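PDB 4C6S: probable WRKY transcription factor 52 from Arabidopsis thaliana, which acts as a plant disease-resistance protein and transcription factor, binding W-box DNA and pairing with RPS4 to recognise the bacterial effectors AvrRps4 and PopP2. Local coordinates for residues V36-D41 with Q51-K56; C9-E14 with S60-P65. All coordinates share one frame; numbering follows the deposited sequence.

How the interactions relate
From the N terminus, strand 8-12 comes first, and its residues 9-14 wait for strand 59-65 to close interaction 2 across the middle of the sheet. Between these two strands the chain makes helix 20-30 and strand 35-39, then returns through helix 51-56, whose packing on that strand is interaction 1. Interaction 1 is therefore a short closure lying entirely within the longer one. The contacts share the sheet: strand 35-39 flanks strand 8-12, with V38 N 2.8 Å from I10 O and V40 N 2.7 Å from C12 O, both probable hydrogen bonds. Together they join the edge strand and its packed helix to the two strands beside it.

Interaction 1 (V36-D41 with Q51-K56); sequences VVVDVD and QAKIEK
K53 lays its aliphatic chain over two valines of the edge strand 35-39, with V36 meeting its root and V38 its outer part. The evidence is atom by atom: V36 CG2 stands 4.0 Å from K53 CB, whereas V38 CG2 lies 3.9 Å from K53 CD. In both pairs the side chains cross obliquely. V36 and V38 are two residues apart on the extended strand and both direct their CB toward the helix, while V37 between them directs its own away. The lysine chain bends at its third torsion, about CG-CD (chi3 137°), which sets CE; the amine ends 3.4 Å from V37 O, in a weak hydrogen bond. That carbonyl is well placed for this, since V36, V38 and V40 make the backbone bonds to strand 8-12 and the V37 peptide oxygen is turned to the other edge.

The methyl V38 CG2 also takes part in the buried side of the contact, at 4.3 Å from I54 CG1. I54 reaches on to C9 of strand 8-12 and to V81 of helix 74-82, so the contact passes from a partly exposed lysine margin into the apolar core. At the C-terminal end of the strand, D39 OD1 accepts from D41 N at 2.8 Å, an Asx turn in which the donor sits 39° out of the carboxylate plane. D41 forms a salt bridge with K77 and receives the backbone N-H of E14.

The strand and helix axes approach to 9.2 Å at an angle of 126°, so the helix slants back against the strand rather than running antiparallel to it. After helix 44-48, it forms part of the helical connection of a beta-alpha-beta crossover passing strand 8-12 to strand 59-65 in the TIR domain's parallel, flavodoxin-like sheet.

Interaction 2 (C9-E14 with S60-P65); sequences CISCVE and SVMVLP
I10 and V63 lie side by side and point the same way, their CG2 methyls 3.8 Å apart, on one face of the central strand pair of the TIR domain's parallel sheet. I10 carries its CG2 anti to the backbone N, beside its carbonyl carbon, which brings this methyl to V63. V61 shares the same face, and I10 also touches V21, L24 and L28 of helix 20-30. C9, S11, S60 and M62 occupy the other face, where S11 touches V81, and M62 touches W74 and F78, all of helix 74-82.

The backbone supports this pairing. Three hydrogen bonds, V61 N to C9 O, S11 N to V61 O and V63 N to S11 O, form the parallel ladder, the last being the shortest at 2.8 Å and nearly straight onto the carbonyl, with a C=O...N angle of 167°. I10 CA adds a CA-H...O contact to V61 O at 3.2 Å.

S11 OG, held between its backbone N and carbonyl carbon (chi1 47°), lies 3.5 Å from M62 CG. One water joins that hydroxyl to S60 OG and to C9 O, donating to the latter two, so these buried polar atoms are linked through a single molecule.

Past C12 the strands part: the alpha carbons of V13 and P65 are 7.0 Å apart, and V13 CG1 rests 4.1 Å from P65 CG. The direct ladder gives way there to a second water, which accepts from V13 N and donates to V63 O at 2.6 Å.

Interaction 1 (V36-D41 with Q51-K56)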
loop_
_atom_site.group_PDB
_atom_site.type_symbol
_atom_site.label_atom_id
_atom_site.label_comp_id
_atom_site.label_asym_id
_atom_site.label_seq_id
_atom_site.Cartn_x
_atom_site.Cartn_y
_atom_site.Cartn_z
ATOM N N VAL A 36 15.795 6.783 -0.196
ATOM C CA VAL A 36 15.575 7.021 -1.612
ATOM C C VAL A 36 15.128 5.697 -2.198
ATOM O O VAL A 36 15.343 4.634 -1.599
ATOM C CB VAL A 36 16.842 7.514 -2.337
ATOM C CG1 VAL A 36 17.364 8.788 -1.696
ATOM C CG2 VAL A 36 17.907 6.433 -2.310
ATOM N N VAL A 37 14.487 5.756 -3.359
ATOM C CA VAL A 37 13.995 4.533 -3.988
ATOM C C VAL A 37 14.666 4.385 -5.345
ATOM O O VAL A 37 14.765 5.354 -6.105
ATOM C CB VAL A 37 12.456 4.551 -4.161
ATOM C CG1 VAL A 37 12.005 3.323 -4.913
ATOM C CG2 VAL A 37 11.762 4.583 -2.808
ATOM N N VAL A 38 15.143 3.176 -5.626
ATOM C CA VAL A 38 15.709 2.858 -6.932
ATOM C C VAL A 38 14.889 1.760 -7.595
ATOM O O VAL A 38 14.708 0.676 -7.034
ATOM C CB VAL A 38 17.169 2.408 -6.819
ATOM C CG1 VAL A 38 17.679 1.903 -8.168
ATOM C CG2 VAL A 38 18.023 3.552 -6.329
ATOM N N ASP A 39 14.386 2.062 -8.789
ATOM C CA ASP A 39 13.603 1.127 -9.593
ATOM C C ASP A 39 14.596 0.307 -10.410
ATOM O O ASP A 39 15.293 0.859 -11.253
ATOM C CB ASP A 39 12.668 1.949 -10.508
ATOM C CG ASP A 39 11.823 1.097 -11.455
ATOM O OD1 ASP A 39 12.087 -0.112 -11.613
ATOM O OD2 ASP A 39 10.895 1.666 -12.076
ATOM N N VAL A 40 14.660 -1.007 -10.181
ATOM C CA VAL A 40 15.677 -1.833 -10.836
ATOM C C VAL A 40 15.337 -2.109 -12.300
ATOM O O VAL A 40 16.134 -2.707 -13.021
ATOM C CB VAL A 40 15.911 -3.190 -10.105
ATOM C CG1 VAL A 40 16.372 -2.958 -8.672
ATOM C CG2 VAL A 40 14.641 -4.033 -10.124
ATOM N N ASP A 41 14.155 -1.675 -12.734
ATOM C CA ASP A 41 13.702 -1.932 -14.100
ATOM C C ASP A 41 14.146 -0.853 -15.082
ATOM O O ASP A 41 13.828 -0.919 -16.269
ATOM C CB ASP A 41 12.178 -2.063 -14.151
ATOM C CG ASP A 41 11.688 -3.375 -13.586
ATOM O OD1 ASP A 41 12.404 -4.385 -13.739
ATOM O OD2 ASP A 41 10.589 -3.396 -13.001
ATOM N N GLN A 51 23.796 4.364 -9.022
ATOM C CA GLN A 51 24.584 3.424 -8.225
ATOM C C GLN A 51 25.062 4.026 -6.911
ATOM O O GLN A 51 25.108 3.344 -5.890
ATOM C CB GLN A 51 25.803 2.947 -9.012
ATOM C CG GLN A 51 25.561 1.744 -9.896
ATOM C CD GLN A 51 26.848 1.221 -10.492
ATOM O OE1 GLN A 51 27.744 1.993 -10.830
ATOM N NE2 GLN A 51 26.955 -0.098 -10.610
ATOM N N ALA A 52 25.432 5.302 -6.956
ATOM C CA ALA A 52 25.911 6.020 -5.778
ATOM C C ALA A 52 24.896 5.995 -4.631
ATOM O O ALA A 52 25.285 5.890 -3.466
ATOM C CB ALA A 52 26.264 7.456 -6.145
ATOM N N LYS A 53 23.608 6.101 -4.963
ATOM C CA LYS A 53 22.537 6.056 -3.967
ATOM C C LYS A 53 22.619 4.758 -3.174
ATOM O O LYS A 53 22.471 4.750 -1.950
ATOM C CB LYS A 53 21.163 6.113 -4.643
ATOM C CG LYS A 53 20.761 7.432 -5.300
ATOM C CD LYS A 53 19.667 7.139 -6.331
ATOM C CE LYS A 53 18.524 8.137 -6.301
ATOM N NZ LYS A 53 17.266 7.515 -6.839
ATOM N N ILE A 54 22.843 3.660 -3.887
ATOM C CA ILE A 54 22.884 2.342 -3.270
ATOM C C ILE A 54 24.185 2.182 -2.498
ATOM O O ILE A 54 24.182 1.793 -1.332
ATOM C CB ILE A 54 22.772 1.210 -4.319
ATOM C CG1 ILE A 54 21.585 1.456 -5.254
ATOM C CG2 ILE A 54 22.632 -0.145 -3.639
ATOM C CD1 ILE A 54 21.350 0.342 -6.261
ATOM N N GLU A 55 25.297 2.507 -3.147
ATOM C CA GLU A 55 26.605 2.371 -2.521
ATOM C C GLU A 55 26.749 3.174 -1.225
ATOM O O GLU A 55 27.351 2.701 -0.261
ATOM C CB GLU A 55 27.701 2.760 -3.519
ATOM C CG GLU A 55 27.858 1.742 -4.640
ATOM C CD GLU A 55 28.742 2.233 -5.763
ATOM O OE1 GLU A 55 28.744 3.451 -6.032
ATOM O OE2 GLU A 55 29.426 1.393 -6.380
ATOM N N LYS A 56 26.192 4.382 -1.200
ATOM C CA LYS A 56 26.354 5.257 -0.045
ATOM C C LYS A 56 25.318 4.997 1.050
ATOM O O LYS A 56 25.421 5.548 2.143
ATOM C CB LYS A 56 26.300 6.726 -0.460
ATOM C CG LYS A 56 27.453 7.183 -1.335
ATOM C CD LYS A 56 27.460 8.701 -1.431
ATOM C CE LYS A 56 28.612 9.206 -2.282
ATOM N NZ LYS A 56 28.519 10.678 -2.484
#

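Interaction 2 (C9-E14 with S60-P65)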
loop_
_atom_site.group_PDB
_atom_site.type_symbol
_atom_site.label_atom_id
_atom_site.label_comp_id
_atom_site.label_asym_id
_atom_site.label_seq_id
_atom_site.Cartn_x
_atom_site.Cartn_y
_atom_site.Cartn_z
ATOM N N CYS A 9 18.437 2.888 1.184
ATOM C CA CYS A 9 18.055 2.801 -0.221
ATOM C C CYS A 9 17.128 1.619 -0.418
ATOM O O CYS A 9 17.505 0.493 -0.134
ATOM C CB CYS A 9 19.273 2.649 -1.130
ATOM S SG CYS A 9 18.840 2.534 -2.890
ATOM N N ILE A 10 15.921 1.882 -0.907
ATOM C CA ILE A 10 14.984 0.800 -1.216
ATOM C C ILE A 10 15.044 0.509 -2.701
ATOM O O ILE A 10 14.813 1.415 -3.509
ATOM C CB ILE A 10 13.548 1.213 -0.908
ATOM C CG1 ILE A 10 13.400 1.631 0.553
ATOM C CG2 ILE A 10 12.585 0.051 -1.264
ATOM C CD1 ILE A 10 12.131 2.446 0.814
ATOM N N SER A 11 15.346 -0.734 -3.074
ATOM C CA SER A 11 15.324 -1.118 -4.488
ATOM C C SER A 11 14.102 -1.992 -4.739
ATOM O O SER A 11 13.717 -2.774 -3.869
ATOM C CB SER A 11 16.597 -1.865 -4.870
ATOM O OG SER A 11 16.889 -2.873 -3.917
ATOM N N CYS A 12 13.487 -1.847 -5.912
ATOM C CA CYS A 12 12.261 -2.590 -6.233
ATOM C C CYS A 12 12.026 -2.643 -7.724
ATOM O O CYS A 12 12.715 -1.970 -8.496
ATOM C CB CYS A 12 11.036 -1.948 -5.551
ATOM S SG CYS A 12 10.635 -0.274 -6.164
ATOM N N VAL A 13 11.046 -3.449 -8.135
ATOM C CA VAL A 13 10.627 -3.457 -9.533
ATOM C C VAL A 13 9.534 -2.403 -9.730
ATOM O O VAL A 13 8.942 -1.934 -8.764
ATOM C CB VAL A 13 10.141 -4.846 -9.975
ATOM C CG1 VAL A 13 11.257 -5.870 -9.814
ATOM C CG2 VAL A 13 8.928 -5.259 -9.164
ATOM N N GLU A 14 9.271 -2.026 -10.978
ATOM C CA GLU A 14 8.383 -0.892 -11.231
ATOM C C GLU A 14 6.958 -1.149 -10.765
ATOM O O GLU A 14 6.271 -0.223 -10.328
ATOM C CB GLU A 14 8.420 -0.481 -12.708
ATOM C CG GLU A 14 7.857 -1.515 -13.655
ATOM C CD GLU A 14 8.223 -1.238 -15.102
ATOM O OE1 GLU A 14 8.657 -0.102 -15.399
ATOM O OE2 GLU A 14 8.083 -2.160 -15.934
ATOM N N SER A 60 20.511 -1.177 2.813
ATOM C CA SER A 60 19.926 -1.465 1.513
ATOM C C SER A 60 18.744 -2.397 1.716
ATOM O O SER A 60 18.910 -3.533 2.163
ATOM C CB SER A 60 20.985 -2.110 0.610
ATOM O OG SER A 60 20.457 -2.450 -0.657
ATOM N N VAL A 61 17.540 -1.908 1.429
ATOM C CA VAL A 61 16.341 -2.737 1.553
ATOM C C VAL A 61 15.922 -3.177 0.158
ATOM O O VAL A 61 15.477 -2.350 -0.645
ATOM C CB VAL A 61 15.189 -1.959 2.174
ATOM C CG1 VAL A 61 13.918 -2.829 2.210
ATOM C CG2 VAL A 61 15.553 -1.481 3.567
ATOM N N MET A 62 16.074 -4.468 -0.141
ATOM C CA MET A 62 15.705 -4.994 -1.451
ATOM C C MET A 62 14.294 -5.542 -1.376
ATOM O O MET A 62 14.046 -6.514 -0.663
ATOM C CB MET A 62 16.663 -6.109 -1.867
ATOM C CG MET A 62 18.098 -5.605 -2.025
ATOM S SD MET A 62 19.283 -6.844 -2.595
ATOM C CE MET A 62 18.466 -7.434 -4.031
ATOM N N VAL A 63 13.363 -4.895 -2.069
ATOM C CA VAL A 63 11.991 -5.389 -2.122
ATOM C C VAL A 63 11.871 -6.238 -3.360
ATOM O O VAL A 63 12.004 -5.749 -4.489
ATOM C CB VAL A 63 10.980 -4.250 -2.171
ATOM C CG1 VAL A 63 9.576 -4.824 -2.339
ATOM C CG2 VAL A 63 11.080 -3.426 -0.895
ATOM N N LEU A 64 11.661 -7.533 -3.151
ATOM C CA LEU A 64 11.803 -8.509 -4.219
ATOM C C LEU A 64 10.438 -8.928 -4.713
ATOM O O LEU A 64 9.482 -8.967 -3.929
ATOM C CB LEU A 64 12.569 -9.729 -3.704
ATOM C CG LEU A 64 13.996 -9.380 -3.266
ATOM C CD1 LEU A 64 14.551 -10.413 -2.302
ATOM C CD2 LEU A 64 14.905 -9.241 -4.481
ATOM N N PRO A 65 10.329 -9.213 -6.024
ATOM C CA PRO A 65 9.059 -9.673 -6.603
ATOM C C PRO A 65 8.846 -11.145 -6.277
ATOM O O PRO A 65 9.178 -12.035 -7.063
ATOM C CB PRO A 65 9.261 -9.462 -8.103
ATOM C CG PRO A 65 10.747 -9.613 -8.306
ATOM C CD PRO A 65 11.395 -9.083 -7.044
HETATM O O HOH W 1 18.397 -1.335 -2.183
HETATM O O HOH W 2 10.060 -5.360 -6.216
#